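Local coordinates for probable transcriptional regulatory protein aq_1575 (Aquifex aeolicus, PDB 1LFP) that probably binds DNA and regulates transcription, as a cytoplasmic member of the TACO1 family, at residues Val85-Tyr90 against Asn107-Glu112; Ile70-Gly73 against Gly79-Phe82. All blocks are in the same frame, centred on the assembly; numbering follows the deposited sequence.

Interaction 1 of 2, residues Val85-Tyr90 against Asn107-Glu112; sequences VIYEGY and NRTTSE
Tyr87 of strand 83-91 reaches out to two successive threonines of helix 106-119, and its phenol supplies nearly all of the strand's share of the contact. The hydroxyl donates to Thr110, with 2.9 Å from Tyr87 OH to Thr110 OG1. The acceptor lies at the ring edge, close to the ring plane, only 3.1 Å from Tyr87 CE1. Thr110 in turn gives its own proton to the carbonyl of Arg106, one helical turn back. Its OG1 stands beside the backbone N (chi1 -62°), a torsion that places it toward that preceding turn. The Thr109 side chain crosses the phenol at about a right angle on the CE2 flank, its methyl CG2 3.9 Å from Tyr87 CE2. Threonine suits this place because its two branches do different work: the methyl packs beside the phenol, while the hydroxyl bonds to Thr103 and Asp230. Within the strand, Val85 CG2 lies over one face of the Tyr87 ring, 3.6 Å above its plane and displaced toward the rim, and Leu124 of the neighbouring strand 123-124 touches both Tyr87 and Thr110. A phenylalanine here could still fill the ring's place, but Thr110 OG1 would probably lose its donor and the helix its hydrogen bond to the strand. The contact is characteristic of an alpha/beta layer, in which the helix that follows the hairpin of strands 83-91 and 95-103 packs back across the mixed sheet.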
# COMPACT_ATOMS: atom_id res chain seq x y z
N VAL A 85 -11.38 2.35 5.34
CA VAL A 85 -12.49 1.61 4.75
C VAL A 85 -11.89 0.70 3.68
O VAL A 85 -10.93 1.08 3.04
CB VAL A 85 -13.54 2.58 4.11
CG1 VAL A 85 -12.86 3.56 3.19
CG2 VAL A 85 -14.59 1.79 3.34
N ILE A 86 -12.44 -0.49 3.53
CA ILE A 86 -11.96 -1.41 2.52
C ILE A 86 -13.00 -1.54 1.46
O ILE A 86 -14.15 -1.89 1.75
CB ILE A 86 -11.68 -2.78 3.12
CG1 ILE A 86 -10.61 -2.62 4.19
CG2 ILE A 86 -11.27 -3.76 2.02
CD1 ILE A 86 -9.47 -1.79 3.69
N TYR A 87 -12.63 -1.23 0.22
CA TYR A 87 -13.57 -1.38 -0.88
C TYR A 87 -13.18 -2.63 -1.63
O TYR A 87 -12.02 -3.04 -1.62
CB TYR A 87 -13.53 -0.18 -1.82
CG TYR A 87 -14.08 1.06 -1.18
CD1 TYR A 87 -15.46 1.25 -1.04
CD2 TYR A 87 -13.22 2.02 -0.68
CE1 TYR A 87 -15.94 2.37 -0.40
CE2 TYR A 87 -13.69 3.14 -0.04
CZ TYR A 87 -15.05 3.31 0.10
OH TYR A 87 -15.48 4.44 0.77
N GLU A 88 -14.18 -3.27 -2.22
CA GLU A 88 -13.94 -4.53 -2.93
C GLU A 88 -14.76 -4.49 -4.23
O GLU A 88 -15.92 -4.08 -4.22
CB GLU A 88 -14.45 -5.70 -2.07
CG GLU A 88 -13.66 -5.88 -0.81
CD GLU A 88 -14.21 -6.98 0.09
OE1 GLU A 88 -14.42 -8.14 -0.37
OE2 GLU A 88 -14.43 -6.70 1.29
N GLY A 89 -14.15 -4.89 -5.35
CA GLY A 89 -14.87 -4.89 -6.59
C GLY A 89 -14.10 -5.65 -7.66
O GLY A 89 -13.04 -6.30 -7.40
N TYR A 90 -14.62 -5.56 -8.88
CA TYR A 90 -14.01 -6.28 -9.99
C TYR A 90 -13.68 -5.35 -11.15
O TYR A 90 -14.42 -4.41 -11.44
CB TYR A 90 -14.98 -7.36 -10.48
CG TYR A 90 -15.05 -8.59 -9.60
CD1 TYR A 90 -14.22 -9.68 -9.82
CD2 TYR A 90 -15.88 -8.61 -8.47
CE1 TYR A 90 -14.21 -10.77 -8.96
CE2 TYR A 90 -15.87 -9.68 -7.61
CZ TYR A 90 -15.04 -10.76 -7.84
OH TYR A 90 -15.06 -11.85 -6.97
N ASN A 107 -19.20 8.23 2.29
CA ASN A 107 -20.15 8.32 1.18
C ASN A 107 -19.49 8.97 -0.04
O ASN A 107 -19.68 8.54 -1.18
CB ASN A 107 -21.38 9.13 1.62
CG ASN A 107 -22.40 9.31 0.51
OD1 ASN A 107 -22.84 8.34 -0.12
ND2 ASN A 107 -22.81 10.55 0.28
N ARG A 108 -18.69 9.99 0.23
CA ARG A 108 -17.99 10.74 -0.81
C ARG A 108 -17.00 9.82 -1.52
O ARG A 108 -17.03 9.68 -2.74
CB ARG A 108 -17.26 11.92 -0.17
CG ARG A 108 -17.28 13.17 -1.03
CD ARG A 108 -15.88 13.65 -1.37
NE ARG A 108 -15.02 13.85 -0.21
CZ ARG A 108 -14.29 12.89 0.36
NH1 ARG A 108 -14.34 11.66 -0.12
NH2 ARG A 108 -13.50 13.15 1.38
N THR A 109 -16.14 9.20 -0.72
CA THR A 109 -15.14 8.28 -1.25
C THR A 109 -15.77 7.12 -2.01
O THR A 109 -15.31 6.74 -3.09
CB THR A 109 -14.29 7.73 -0.13
OG1 THR A 109 -13.72 8.82 0.60
CG2 THR A 109 -13.14 6.90 -0.68
N THR A 110 -16.85 6.56 -1.48
CA THR A 110 -17.50 5.45 -2.16
C THR A 110 -17.95 5.83 -3.55
O THR A 110 -17.77 5.08 -4.52
CB THR A 110 -18.72 4.94 -1.35
OG1 THR A 110 -18.26 4.46 -0.09
CG2 THR A 110 -19.43 3.81 -2.09
N SER A 111 -18.51 7.03 -3.67
CA SER A 111 -18.94 7.47 -4.97
C SER A 111 -17.74 7.71 -5.90
O SER A 111 -17.77 7.36 -7.07
CB SER A 111 -19.80 8.72 -4.82
OG SER A 111 -20.16 9.25 -6.08
N GLU A 112 -16.67 8.28 -5.39
CA GLU A 112 -15.50 8.50 -6.24
C GLU A 112 -14.98 7.16 -6.74
O GLU A 112 -14.62 7.00 -7.92
CB GLU A 112 -14.39 9.19 -5.45
CG GLU A 112 -14.80 10.43 -4.68
CD GLU A 112 -13.71 10.93 -3.73
OE1 GLU A 112 -12.56 11.07 -4.17
OE2 GLU A 112 -14.01 11.19 -2.54

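Interaction 2 of 2, residues Ile70-Gly73 against Gly79-Phe82; sequences IKKG and GEQF
A helix C-terminal turn and the linker that doubles back beside it meet here: after helix 63-74 the chain turns and brings Glu80 against the carbonyl end of Lys72, just ahead of strand 83-91. This is the connection between the N-terminal helices and strand 83-91 of the mixed sheet. Glu80 reaches the helix with a long arm. Its CG is anti to the backbone N (chi1 168°) and the chain stays extended beyond it, which carries the carboxyl group to the last turn of the helix. There Glu80 OE1 lies 2.6 Å from Lys72 O. Two oxygens so near would repel unless one held a hydrogen, so the spacing is consistent with a protonated acid, although Glu80 is poorly ordered and its position is correspondingly uncertain. The carbonyl-rich helix end would be expected to push the group toward that neutral form, whereas Arg37, in a long and weak ion pair with OE2, would oppose it. Lys72 contributes its aliphatic base rather than its charge: Lys72 CB is 3.2 Å from Glu80 OE1, while Lys72 NZ, led off by bends at chi2 and chi3, stays 6.7 Å from that oxygen. Ile33 of helix 21-39 also touches the Glu80 side chain. In the linker, Gly79 takes backbone angles (phi 92°, psi 43°) at which a CB would jam against the preceding carbonyl. On the helix, Gly73 presents bare backbone to the acid, its CA 3.8 Å from Glu80 OE2.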
# COMPACT_ATOMS: atom_id res chain seq x y z
N ILE A 70 0.01 14.05 14.10
CA ILE A 70 -0.27 13.33 15.35
C ILE A 70 -1.30 14.07 16.20
O ILE A 70 -2.18 13.44 16.81
CB ILE A 70 0.99 13.16 16.18
CG1 ILE A 70 2.04 12.43 15.35
CG2 ILE A 70 0.65 12.39 17.48
CD1 ILE A 70 3.39 12.47 15.92
N LYS A 71 -1.22 15.39 16.26
CA LYS A 71 -2.21 16.11 17.06
C LYS A 71 -3.59 15.98 16.45
O LYS A 71 -4.59 15.96 17.16
CB LYS A 71 -1.81 17.58 17.27
CG LYS A 71 -1.37 18.34 16.05
CD LYS A 71 -0.53 19.55 16.50
CE LYS A 71 -0.40 20.66 15.44
NZ LYS A 71 -1.60 21.55 15.30
N LYS A 72 -3.67 15.89 15.13
CA LYS A 72 -4.96 15.74 14.52
C LYS A 72 -5.59 14.37 14.79
O LYS A 72 -6.80 14.27 15.02
CB LYS A 72 -4.89 16.04 13.04
CG LYS A 72 -5.42 17.43 12.71
CD LYS A 72 -4.84 18.51 13.64
CE LYS A 72 -5.62 18.67 14.96
NZ LYS A 72 -4.88 19.48 15.97
N GLY A 73 -4.78 13.32 14.80
CA GLY A 73 -5.33 12.01 15.05
C GLY A 73 -5.71 11.77 16.51
O GLY A 73 -6.57 10.94 16.79
N GLY A 79 -14.34 17.17 14.55
CA GLY A 79 -13.50 18.02 13.74
C GLY A 79 -12.44 17.28 12.94
O GLY A 79 -11.29 17.72 12.87
N GLU A 80 -12.82 16.15 12.33
CA GLU A 80 -11.89 15.34 11.52
C GLU A 80 -12.57 14.06 11.02
O GLU A 80 -13.10 14.03 9.91
CB GLU A 80 -10.66 14.98 12.36
CG GLU A 80 -9.78 13.91 11.75
CD GLU A 80 -8.59 13.61 12.63
OE1 GLU A 80 -7.60 14.38 12.57
OE2 GLU A 80 -8.65 12.62 13.39
N GLN A 81 -12.53 13.01 11.83
CA GLN A 81 -13.16 11.75 11.48
C GLN A 81 -12.50 10.93 10.39
O GLN A 81 -13.18 10.53 9.45
CB GLN A 81 -14.61 12.00 11.05
CG GLN A 81 -15.41 12.93 11.92
CD GLN A 81 -16.70 13.35 11.24
OE1 GLN A 81 -17.45 12.51 10.74
NE2 GLN A 81 -16.96 14.65 11.22
N PHE A 82 -11.20 10.68 10.47
CA PHE A 82 -10.57 9.84 9.45
C PHE A 82 -10.67 8.37 9.85
O PHE A 82 -10.27 8.00 10.96
CB PHE A 82 -9.09 10.20 9.27
CG PHE A 82 -8.83 11.29 8.28
CD1 PHE A 82 -9.14 11.11 6.94
CD2 PHE A 82 -8.32 12.51 8.70
CE1 PHE A 82 -8.94 12.13 6.02
CE2 PHE A 82 -8.12 13.54 7.79
CZ PHE A 82 -8.43 13.35 6.44

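Interactions 1 and 2 follow one another along the chain: the linker segment 79-82 ends where strand 83-91 begins, so the chain completes the 70-73/79-82 contact before it enters the strand segment of interaction 1. Their centres are about 21 Å apart and, apart from being neighbours in sequence, the two pairs of segments do not touch. One short path does join their surroundings: Phe82, at the end of the linker, touches Asp104, whose carboxylate forms a salt bridge with Arg108 on helix 106-119. Interaction 2 thus belongs to the passage from the helical N-terminal part into the sheet, and interaction 1 to the helix layer on that sheet, the former partly buried and the latter buried.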